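Long-range contacts in prolyl endopeptidase (Myxococcus xanthus, PDB 2BKL), which probably works as a serine protease that cleaves oligopeptides on the carboxyl side of proline and, far less readily, of alanine: residues G551-V557 and P606-A612; A624-V628 and T640-R644; L59-F63 and S664-S669; M543-P547 and R600-P606. Numbering follows the deposited sequence.

Interaction 1 (G551-V557 and P606-A612); sequences GAVVCAV and PALLMMA
Two parallel strands, 552-556 and 607-612, run side by side in the central sheet of an alpha/beta-hydrolase fold, their axes 4.6 Å apart and 15° from exact alignment. The register pairs Ala552 with Ala607 and continues stepwise to Ala556 with Met611. Backbone hydrogen bonds zigzag across: Ala607 N to Gly551 O (3.2 Å), Val553 N to Ala607 O (2.8 Å), Leu609 N to Val553 O (2.9 Å), Cys555 N to Leu609 O (2.9 Å), Met611 N to Cys555 O (2.8 Å) and Val557 N to Met611 O (2.9 Å). Apolar side chains alternate between the faces. On one, Val553 CG1 meets Leu608 CD1 (3.7 Å), both residues t at chi1, and Cys555 SG meets Met610 CE (3.7 Å); on the other, Val554 CG1 touches Met611 SD (3.6 Å). Val557 leaves the strand conformation and touches Asp616 and His651 of the probable catalytic triad. Strand 527-532 bonds to the far edge of 552-556; helix 622-632 packs on the Leu608 face, helix 657-674 on the Ala607 face.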
# COMPACT_ATOMS: atom_id res chain seq x y z
N GLY A 551 -21.18 -14.06 -5.70
CA GLY A 551 -21.67 -13.96 -7.05
C GLY A 551 -20.60 -13.55 -8.06
O GLY A 551 -20.64 -13.96 -9.24
N ALA A 552 -19.64 -12.75 -7.61
CA ALA A 552 -18.57 -12.27 -8.49
C ALA A 552 -17.32 -11.95 -7.68
O ALA A 552 -17.39 -11.66 -6.47
CB ALA A 552 -19.04 -11.08 -9.27
N VAL A 553 -16.19 -11.99 -8.37
CA VAL A 553 -14.88 -11.75 -7.77
C VAL A 553 -14.11 -10.85 -8.71
O VAL A 553 -14.01 -11.14 -9.93
CB VAL A 553 -14.11 -13.05 -7.61
CG1 VAL A 553 -12.68 -12.84 -7.12
CG2 VAL A 553 -14.84 -14.03 -6.69
N VAL A 554 -13.54 -9.80 -8.17
CA VAL A 554 -12.59 -8.93 -8.87
C VAL A 554 -11.25 -9.09 -8.15
O VAL A 554 -11.14 -8.79 -6.96
CB VAL A 554 -13.03 -7.46 -8.90
CG1 VAL A 554 -12.03 -6.64 -9.73
CG2 VAL A 554 -14.44 -7.32 -9.47
N CYS A 555 -10.23 -9.55 -8.90
CA CYS A 555 -8.96 -9.99 -8.30
C CYS A 555 -7.88 -9.21 -9.01
O CYS A 555 -7.66 -9.42 -10.21
CB CYS A 555 -8.82 -11.51 -8.50
SG CYS A 555 -7.30 -12.22 -7.90
N ALA A 556 -7.22 -8.29 -8.33
CA ALA A 556 -6.22 -7.40 -8.92
C ALA A 556 -4.81 -7.77 -8.52
O ALA A 556 -4.53 -8.14 -7.37
CB ALA A 556 -6.49 -5.94 -8.52
N VAL A 557 -3.92 -7.65 -9.50
CA VAL A 557 -2.47 -7.85 -9.37
C VAL A 557 -2.12 -8.86 -8.27
O VAL A 557 -1.42 -8.53 -7.31
CB VAL A 557 -1.72 -6.52 -9.22
CG1 VAL A 557 -1.70 -5.79 -10.57
CG2 VAL A 557 -2.27 -5.67 -8.14
N PRO A 606 -18.00 -18.26 -8.90
CA PRO A 606 -18.41 -16.89 -9.17
C PRO A 606 -17.81 -16.40 -10.47
O PRO A 606 -16.73 -16.84 -10.87
CB PRO A 606 -17.80 -16.10 -8.00
CG PRO A 606 -17.42 -17.06 -6.99
CD PRO A 606 -17.26 -18.38 -7.64
N ALA A 607 -18.46 -15.45 -11.12
CA ALA A 607 -17.85 -14.73 -12.25
C ALA A 607 -16.55 -14.07 -11.78
O ALA A 607 -16.50 -13.58 -10.66
CB ALA A 607 -18.82 -13.69 -12.79
N LEU A 608 -15.53 -14.03 -12.63
CA LEU A 608 -14.21 -13.58 -12.26
C LEU A 608 -13.69 -12.54 -13.22
O LEU A 608 -13.68 -12.79 -14.44
CB LEU A 608 -13.26 -14.76 -12.19
CG LEU A 608 -11.80 -14.50 -11.93
CD1 LEU A 608 -11.62 -13.86 -10.55
CD2 LEU A 608 -10.99 -15.80 -12.01
N LEU A 609 -13.27 -11.38 -12.71
CA LEU A 609 -12.54 -10.39 -13.48
C LEU A 609 -11.15 -10.22 -12.84
O LEU A 609 -11.03 -9.78 -11.70
CB LEU A 609 -13.27 -9.04 -13.49
CG LEU A 609 -12.58 -7.85 -14.16
CD1 LEU A 609 -12.21 -8.16 -15.60
CD2 LEU A 609 -13.42 -6.58 -14.07
N MET A 610 -10.11 -10.59 -13.58
CA MET A 610 -8.72 -10.50 -13.15
C MET A 610 -8.20 -9.18 -13.68
O MET A 610 -8.15 -8.98 -14.91
CB MET A 610 -7.91 -11.56 -13.88
CG MET A 610 -7.68 -12.95 -13.35
SD MET A 610 -8.26 -13.34 -11.79
CE MET A 610 -6.71 -13.98 -11.11
N MET A 611 -7.74 -8.31 -12.82
CA MET A 611 -7.21 -7.01 -13.22
C MET A 611 -5.70 -7.01 -13.07
O MET A 611 -5.14 -6.77 -12.00
CB MET A 611 -7.83 -5.87 -12.45
CG MET A 611 -9.30 -5.98 -12.42
SD MET A 611 -10.37 -4.56 -12.19
CE MET A 611 -9.76 -3.33 -13.41
N ALA A 612 -5.04 -7.26 -14.19
CA ALA A 612 -3.59 -7.40 -14.22
C ALA A 612 -2.95 -6.16 -14.81
O ALA A 612 -3.60 -5.27 -15.35
CB ALA A 612 -3.23 -8.62 -15.03

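Interaction 2 (A624-V628 and T640-R644); sequences ARKFV and TALLR
This is the helix-on-strand layer of a beta-alpha-beta crossover: strand 607-613 leads into helix 622-632, which returns over the sheet to the parallel neighbour 641-646, the outermost strand of the hydrolase sheet. The segment 624-628 is regular helix, with Val628 N bonded to Ala624 O at 3.0 Å, and it runs nearly antiparallel to strand 641-644, at 162°, with the axes 9.0 Å apart. No hydrogen bond joins the two; the contact is apolar, and buried. Along the strand, Ala641 comes first. Its CB points to the helix and lies 4.3 Å from Val628 CG2, and its small size lets the backbones close to 6.5 Å between the CA atoms of Val628 and Ala641. Leu642 turns its side chain away, as strand alternation demands, and offers the helix just its backbone, with Leu642 C 4.1 Å from Val628 CG2. Leu643 points back and does most of the filling. It is extended at chi1 (t) with chi2 at p, so that its branched end reaches back to the preceding helical turn, while Val628, p at chi1, sets its methyls against the strand between Ala641 and Leu643. Arg644, again facing away, pairs with Glu646 and Asp666 instead. The Leu643 side chain therefore has three helix neighbours: CB is 4.0 Å from Val628 CG1, CD1 is 4.1 Å from Ala624 CB, and CD2 is 4.3 Å from Arg625 CG.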
# COMPACT_ATOMS: atom_id res chain seq x y z
N ALA A 624 -1.84 -14.43 -12.08
CA ALA A 624 -3.14 -14.18 -12.68
C ALA A 624 -3.33 -15.03 -13.94
O ALA A 624 -4.40 -15.51 -14.22
CB ALA A 624 -3.26 -12.70 -12.98
N ARG A 625 -2.27 -15.21 -14.72
CA ARG A 625 -2.40 -16.03 -15.93
C ARG A 625 -2.74 -17.47 -15.60
O ARG A 625 -3.66 -18.06 -16.17
CB ARG A 625 -1.12 -16.01 -16.76
CG ARG A 625 -0.67 -14.66 -17.27
CD ARG A 625 0.37 -14.72 -18.42
NE ARG A 625 1.70 -15.12 -17.98
CZ ARG A 625 2.68 -14.31 -17.57
NH1 ARG A 625 2.50 -13.01 -17.48
NH2 ARG A 625 3.87 -14.82 -17.23
N LYS A 626 -1.98 -18.07 -14.70
CA LYS A 626 -2.21 -19.47 -14.35
C LYS A 626 -3.60 -19.67 -13.71
O LYS A 626 -4.29 -20.67 -14.00
CB LYS A 626 -1.13 -20.01 -13.44
CG LYS A 626 0.26 -20.07 -14.07
CD LYS A 626 1.15 -21.14 -13.47
CE LYS A 626 1.37 -20.99 -12.00
NZ LYS A 626 2.39 -21.98 -11.48
N PHE A 627 -4.01 -18.74 -12.84
CA PHE A 627 -5.28 -18.89 -12.16
C PHE A 627 -6.43 -18.74 -13.14
O PHE A 627 -7.37 -19.52 -13.08
CB PHE A 627 -5.39 -17.90 -11.00
CG PHE A 627 -6.57 -18.12 -10.10
CD1 PHE A 627 -6.56 -19.16 -9.18
CD2 PHE A 627 -7.71 -17.30 -10.18
CE1 PHE A 627 -7.61 -19.33 -8.30
CE2 PHE A 627 -8.78 -17.49 -9.32
CZ PHE A 627 -8.74 -18.51 -8.41
N VAL A 628 -6.38 -17.74 -14.03
CA VAL A 628 -7.48 -17.56 -15.00
C VAL A 628 -7.60 -18.78 -15.90
O VAL A 628 -8.71 -19.23 -16.21
CB VAL A 628 -7.40 -16.25 -15.80
CG1 VAL A 628 -6.52 -16.34 -16.99
CG2 VAL A 628 -8.81 -15.83 -16.25
N THR A 640 -18.28 -16.53 -16.32
CA THR A 640 -17.26 -15.82 -17.06
C THR A 640 -15.99 -15.70 -16.23
O THR A 640 -16.06 -15.59 -15.01
CB THR A 640 -17.74 -14.44 -17.48
OG1 THR A 640 -19.03 -14.51 -18.12
CG2 THR A 640 -16.86 -13.92 -18.57
N ALA A 641 -14.84 -15.74 -16.89
CA ALA A 641 -13.55 -15.54 -16.22
C ALA A 641 -12.66 -14.79 -17.21
O ALA A 641 -12.35 -15.33 -18.26
CB ALA A 641 -12.93 -16.87 -15.82
N LEU A 642 -12.32 -13.55 -16.90
CA LEU A 642 -11.68 -12.63 -17.82
C LEU A 642 -10.35 -12.17 -17.29
O LEU A 642 -10.25 -11.90 -16.09
CB LEU A 642 -12.58 -11.40 -18.06
CG LEU A 642 -14.00 -11.68 -18.56
CD1 LEU A 642 -14.82 -10.42 -18.62
CD2 LEU A 642 -13.98 -12.34 -19.91
N LEU A 643 -9.35 -12.08 -18.15
CA LEU A 643 -8.06 -11.51 -17.81
C LEU A 643 -7.89 -10.19 -18.55
O LEU A 643 -7.67 -10.17 -19.75
CB LEU A 643 -6.93 -12.49 -18.17
CG LEU A 643 -5.50 -11.98 -17.94
CD1 LEU A 643 -5.20 -11.72 -16.48
CD2 LEU A 643 -4.48 -12.97 -18.51
N ARG A 644 -7.99 -9.09 -17.83
CA ARG A 644 -7.79 -7.75 -18.35
C ARG A 644 -6.38 -7.27 -18.02
O ARG A 644 -6.03 -7.21 -16.83
CB ARG A 644 -8.80 -6.85 -17.71
CG ARG A 644 -8.83 -5.41 -18.22
CD ARG A 644 -9.60 -4.50 -17.29
NE ARG A 644 -9.81 -3.17 -17.81
CZ ARG A 644 -8.94 -2.16 -17.74
NH1 ARG A 644 -7.75 -2.30 -17.19
NH2 ARG A 644 -9.28 -1.00 -18.25

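Interaction 3 (L59-F63 and S664-S669); sequences LAARF and SVDLYS
Val665, t at chi1, presses its CG2 methyl against one turn of helix 59-63, 3.6 Å from Ala60 CA, 3.8 Å from Ala60 CB, 3.9 Å from Phe63 CD2 and 4.3 Å from Leu59 CB. This is a helix-helix contact between the two ends of the chain, consistent with the prolyl oligopeptidase architecture, in which an N-terminal extension joins the C-terminal alpha/beta-hydrolase domain and the propeller is inserted between them. The axes of the two short segments pass 9.8 Å apart at 131° between their N-to-C directions, a steeply oblique crossing. The closest backbones are at Leu59 and Val665, 5.8 Å between their CA atoms. Leu59 (m, t) reaches along helix 664-669: its CD1 lies 4.0 Å from Tyr668 CB and 3.8 Å from Ser669 N. Ser669, at p, turns its hydroxyl back to its own helix, where OG donates to Val665 O at 2.8 Å; Arg56 also bonds to that hydroxyl. Phe63, m at chi1, fills the space between Ser664 and Tyr668, with CZ 3.8 Å from Tyr668 CD2. Pro470 of helix 469-473 touches both Leu59 and Phe63. No hydrogen bond links the two segments, but Asp666 supplies a charged tie nearby through its salt bridge to Arg56. At the Ser664 end a CH-pi contact is made: Ser664 CB sits over the Phe63 ring face, 3.8 Å from its centroid and 21° off the normal.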
# COMPACT_ATOMS: atom_id res chain seq x y z
N LEU A 59 -21.39 5.58 -16.93
CA LEU A 59 -20.32 5.40 -15.94
C LEU A 59 -19.13 6.26 -16.36
O LEU A 59 -18.57 6.97 -15.54
CB LEU A 59 -19.88 3.94 -15.80
CG LEU A 59 -20.73 2.99 -14.95
CD1 LEU A 59 -20.21 1.59 -15.16
CD2 LEU A 59 -20.70 3.34 -13.48
N ALA A 60 -18.75 6.21 -17.63
CA ALA A 60 -17.58 6.96 -18.08
C ALA A 60 -17.77 8.46 -17.88
O ALA A 60 -16.85 9.13 -17.42
CB ALA A 60 -17.25 6.68 -19.52
N ALA A 61 -18.96 8.98 -18.16
CA ALA A 61 -19.19 10.42 -18.01
C ALA A 61 -19.10 10.77 -16.54
O ALA A 61 -18.57 11.82 -16.17
CB ALA A 61 -20.54 10.85 -18.59
N ARG A 62 -19.62 9.90 -15.68
CA ARG A 62 -19.67 10.20 -14.26
C ARG A 62 -18.26 10.12 -13.64
O ARG A 62 -17.87 10.98 -12.84
CB ARG A 62 -20.63 9.24 -13.55
CG ARG A 62 -20.82 9.50 -12.05
CD ARG A 62 -21.23 10.94 -11.69
NE ARG A 62 -21.50 11.07 -10.26
CZ ARG A 62 -21.39 12.21 -9.58
NH1 ARG A 62 -21.03 13.33 -10.18
NH2 ARG A 62 -21.65 12.21 -8.27
N PHE A 63 -17.50 9.10 -14.03
CA PHE A 63 -16.13 8.96 -13.54
C PHE A 63 -15.25 10.10 -14.06
O PHE A 63 -14.33 10.53 -13.37
CB PHE A 63 -15.53 7.60 -13.88
CG PHE A 63 -16.12 6.44 -13.11
CD1 PHE A 63 -16.35 6.53 -11.75
CD2 PHE A 63 -16.44 5.26 -13.75
CE1 PHE A 63 -16.86 5.45 -11.03
CE2 PHE A 63 -16.97 4.18 -13.03
CZ PHE A 63 -17.18 4.29 -11.68
N SER A 664 -12.30 1.67 -14.06
CA SER A 664 -13.50 1.70 -13.23
C SER A 664 -14.73 1.40 -14.07
O SER A 664 -15.61 0.73 -13.57
CB SER A 664 -13.63 3.05 -12.51
OG SER A 664 -12.62 3.16 -11.51
N VAL A 665 -14.81 1.92 -15.29
CA VAL A 665 -15.92 1.61 -16.17
C VAL A 665 -15.98 0.08 -16.36
O VAL A 665 -17.04 -0.53 -16.31
CB VAL A 665 -15.82 2.34 -17.55
CG1 VAL A 665 -16.90 1.85 -18.50
CG2 VAL A 665 -15.92 3.88 -17.36
N ASP A 666 -14.83 -0.53 -16.62
CA ASP A 666 -14.75 -1.96 -16.82
C ASP A 666 -15.19 -2.73 -15.58
O ASP A 666 -15.99 -3.64 -15.69
CB ASP A 666 -13.35 -2.36 -17.28
CG ASP A 666 -13.09 -2.02 -18.74
OD1 ASP A 666 -14.03 -1.68 -19.51
OD2 ASP A 666 -11.96 -2.11 -19.24
N LEU A 667 -14.67 -2.37 -14.42
CA LEU A 667 -14.99 -3.03 -13.16
C LEU A 667 -16.46 -2.97 -12.88
O LEU A 667 -17.09 -4.00 -12.66
CB LEU A 667 -14.21 -2.37 -12.02
CG LEU A 667 -14.18 -3.11 -10.67
CD1 LEU A 667 -12.97 -2.60 -9.82
CD2 LEU A 667 -15.45 -2.98 -9.90
N TYR A 668 -17.04 -1.77 -12.91
CA TYR A 668 -18.42 -1.62 -12.46
C TYR A 668 -19.40 -2.13 -13.52
O TYR A 668 -20.45 -2.68 -13.16
CB TYR A 668 -18.73 -0.19 -11.92
CG TYR A 668 -18.09 -0.00 -10.54
CD1 TYR A 668 -18.69 -0.55 -9.42
CD2 TYR A 668 -16.90 0.70 -10.37
CE1 TYR A 668 -18.11 -0.43 -8.15
CE2 TYR A 668 -16.31 0.85 -9.09
CZ TYR A 668 -16.94 0.27 -7.99
OH TYR A 668 -16.40 0.36 -6.71
N SER A 669 -19.07 -2.03 -14.81
CA SER A 669 -19.92 -2.64 -15.82
C SER A 669 -19.91 -4.19 -15.76
O SER A 669 -20.95 -4.80 -15.93
CB SER A 669 -19.64 -2.06 -17.22
OG SER A 669 -18.42 -2.51 -17.77

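Interaction 4 (M543-P547 and R600-P606); sequences MTQRP and RPDVRYP
In this alpha/beta-hydrolase domain, the end of the helix that follows the probable nucleophile elbow is clasped by the irregular loop 600-606, which leads into strand 607-613. Helix geometry ends at Gln545, Arg546 breaks away, and the chain turns so that Pro547 projects as a bump. The hollow it enters is lined by Val603, Tyr605 and Pro606: Pro547 CG meets Val603 CG1 at 3.7 Å, while Pro547 CB lies 4.0 Å from Tyr605 CD1 and 3.9 Å from Pro606 CD. One turn earlier, Met543 (p, t, m) fills the neighbouring gap, with CE 4.1 Å from Tyr605 CB and CB 4.2 Å from Pro606 CG. The Tyr605 ring, m at chi1, slots edge-on toward the helix end, CE1 3.7 Å from Met543 O. The Arg600 guanidinium lies with one face over Thr544 O, NH1 at 3.7 Å. No direct hydrogen bond crosses; water 1 bridges instead, donating to Thr544 O (2.7 Å) and Tyr605 OH (2.8 Å), while Tyr605 OH itself donates to Arg600 O at 2.8 Å.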
# COMPACT_ATOMS: atom_id res chain seq x y z
N MET A 543 -12.82 -17.55 -3.11
CA MET A 543 -13.64 -18.13 -4.18
C MET A 543 -13.36 -19.60 -4.37
O MET A 543 -14.24 -20.32 -4.82
CB MET A 543 -13.49 -17.35 -5.48
CG MET A 543 -12.29 -17.63 -6.26
SD MET A 543 -12.36 -16.88 -7.94
CE MET A 543 -13.24 -17.74 -8.84
N THR A 544 -12.16 -20.07 -4.02
CA THR A 544 -11.85 -21.49 -4.13
C THR A 544 -12.35 -22.29 -2.94
O THR A 544 -12.68 -23.48 -3.08
CB THR A 544 -10.34 -21.75 -4.37
OG1 THR A 544 -9.53 -21.06 -3.42
CG2 THR A 544 -9.88 -21.27 -5.78
N GLN A 545 -12.40 -21.67 -1.76
CA GLN A 545 -12.89 -22.35 -0.54
C GLN A 545 -14.40 -22.42 -0.42
O GLN A 545 -14.95 -23.46 -0.04
CB GLN A 545 -12.31 -21.66 0.71
CG GLN A 545 -10.81 -21.84 0.80
CD GLN A 545 -10.19 -21.28 2.06
OE1 GLN A 545 -10.83 -20.55 2.82
NE2 GLN A 545 -8.92 -21.60 2.27
N ARG A 546 -15.07 -21.30 -0.70
CA ARG A 546 -16.50 -21.17 -0.47
C ARG A 546 -17.14 -20.43 -1.62
O ARG A 546 -17.72 -19.35 -1.44
CB ARG A 546 -16.77 -20.45 0.84
CG ARG A 546 -16.22 -21.15 2.06
CD ARG A 546 -17.05 -22.24 2.56
NE ARG A 546 -18.41 -21.85 2.97
CZ ARG A 546 -18.77 -21.18 4.07
NH1 ARG A 546 -17.92 -20.74 4.98
NH2 ARG A 546 -20.07 -20.98 4.28
N PRO A 547 -17.06 -20.98 -2.82
CA PRO A 547 -17.59 -20.30 -4.01
C PRO A 547 -19.08 -19.96 -3.89
O PRO A 547 -19.51 -18.94 -4.44
CB PRO A 547 -17.31 -21.31 -5.14
CG PRO A 547 -17.18 -22.64 -4.45
CD PRO A 547 -16.50 -22.31 -3.15
N ARG A 600 -11.14 -26.70 -7.66
CA ARG A 600 -11.76 -28.04 -7.78
C ARG A 600 -12.67 -28.10 -8.99
O ARG A 600 -13.31 -27.13 -9.33
CB ARG A 600 -12.55 -28.37 -6.54
CG ARG A 600 -11.71 -28.54 -5.27
CD ARG A 600 -12.53 -28.70 -3.98
NE ARG A 600 -13.82 -28.05 -4.12
CZ ARG A 600 -14.38 -27.20 -3.26
NH1 ARG A 600 -13.79 -26.88 -2.10
NH2 ARG A 600 -15.56 -26.67 -3.57
N PRO A 601 -12.75 -29.26 -9.65
CA PRO A 601 -13.63 -29.41 -10.80
C PRO A 601 -15.08 -29.60 -10.38
O PRO A 601 -15.39 -29.93 -9.23
CB PRO A 601 -13.09 -30.66 -11.47
CG PRO A 601 -12.59 -31.49 -10.31
CD PRO A 601 -11.97 -30.47 -9.39
N ASP A 602 -15.96 -29.43 -11.35
CA ASP A 602 -17.40 -29.69 -11.18
C ASP A 602 -18.02 -28.74 -10.17
O ASP A 602 -18.97 -29.09 -9.49
CB ASP A 602 -17.67 -31.15 -10.83
CG ASP A 602 -16.89 -32.11 -11.70
OD1 ASP A 602 -16.91 -31.95 -12.96
OD2 ASP A 602 -16.15 -33.00 -11.23
N VAL A 603 -17.48 -27.51 -10.13
CA VAL A 603 -17.95 -26.44 -9.25
C VAL A 603 -18.33 -25.23 -10.10
O VAL A 603 -17.59 -24.84 -11.00
CB VAL A 603 -16.86 -26.05 -8.28
CG1 VAL A 603 -17.19 -24.79 -7.50
CG2 VAL A 603 -16.59 -27.19 -7.33
N ARG A 604 -19.49 -24.65 -9.83
CA ARG A 604 -19.86 -23.38 -10.45
C ARG A 604 -19.22 -22.28 -9.62
O ARG A 604 -19.58 -22.05 -8.46
CB ARG A 604 -21.38 -23.20 -10.53
CG ARG A 604 -22.10 -24.33 -11.29
CD ARG A 604 -23.61 -24.47 -10.97
NE ARG A 604 -24.45 -24.03 -12.08
CZ ARG A 604 -24.78 -22.76 -12.33
NH1 ARG A 604 -24.37 -21.77 -11.54
NH2 ARG A 604 -25.55 -22.48 -13.39
N TYR A 605 -18.27 -21.60 -10.23
CA TYR A 605 -17.56 -20.52 -9.57
C TYR A 605 -18.30 -19.22 -9.76
O TYR A 605 -19.05 -19.04 -10.71
CB TYR A 605 -16.10 -20.43 -10.11
CG TYR A 605 -15.27 -21.56 -9.55
CD1 TYR A 605 -14.83 -21.54 -8.23
CD2 TYR A 605 -14.99 -22.70 -10.31
CE1 TYR A 605 -14.11 -22.56 -7.72
CE2 TYR A 605 -14.30 -23.75 -9.79
CZ TYR A 605 -13.86 -23.69 -8.50
OH TYR A 605 -13.22 -24.76 -7.93
N PRO A 606 -18.00 -18.26 -8.90
CA PRO A 606 -18.41 -16.89 -9.17
C PRO A 606 -17.81 -16.40 -10.47
O PRO A 606 -16.73 -16.84 -10.87
CB PRO A 606 -17.80 -16.10 -8.00
CG PRO A 606 -17.42 -17.06 -6.99
CD PRO A 606 -17.26 -18.38 -7.64
O HOH W 1 -13.47 -25.00 -5.11
O HOH W 2 -20.81 -19.41 -6.99

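All four contacts belong to the hydrolase part of the molecule. Interactions 1 and 2 have centres about 8 Å apart and share the sheet, Met610 N and Leu642 O approaching to 2.8 Å. The centres of interactions 4 and 1 are about 13 Å apart; the two alternate along the chain and share Pro606. Phe627 packs on Met543 and Thr544, so 2 and 4 meet on one sheet face. Interaction 3 spans the chain from residue 59 to residue 669, enclosing the others; Leu667 packs on Leu609 and Met611 on the opposite face, about 16 Å between the centres of 1 and 3. The Arg644-Asp666 salt bridge ties 2 to 3, whereas 3 and 4 do not touch. Helices thus sandwich the sheet whose Val557 end borders the probable active site.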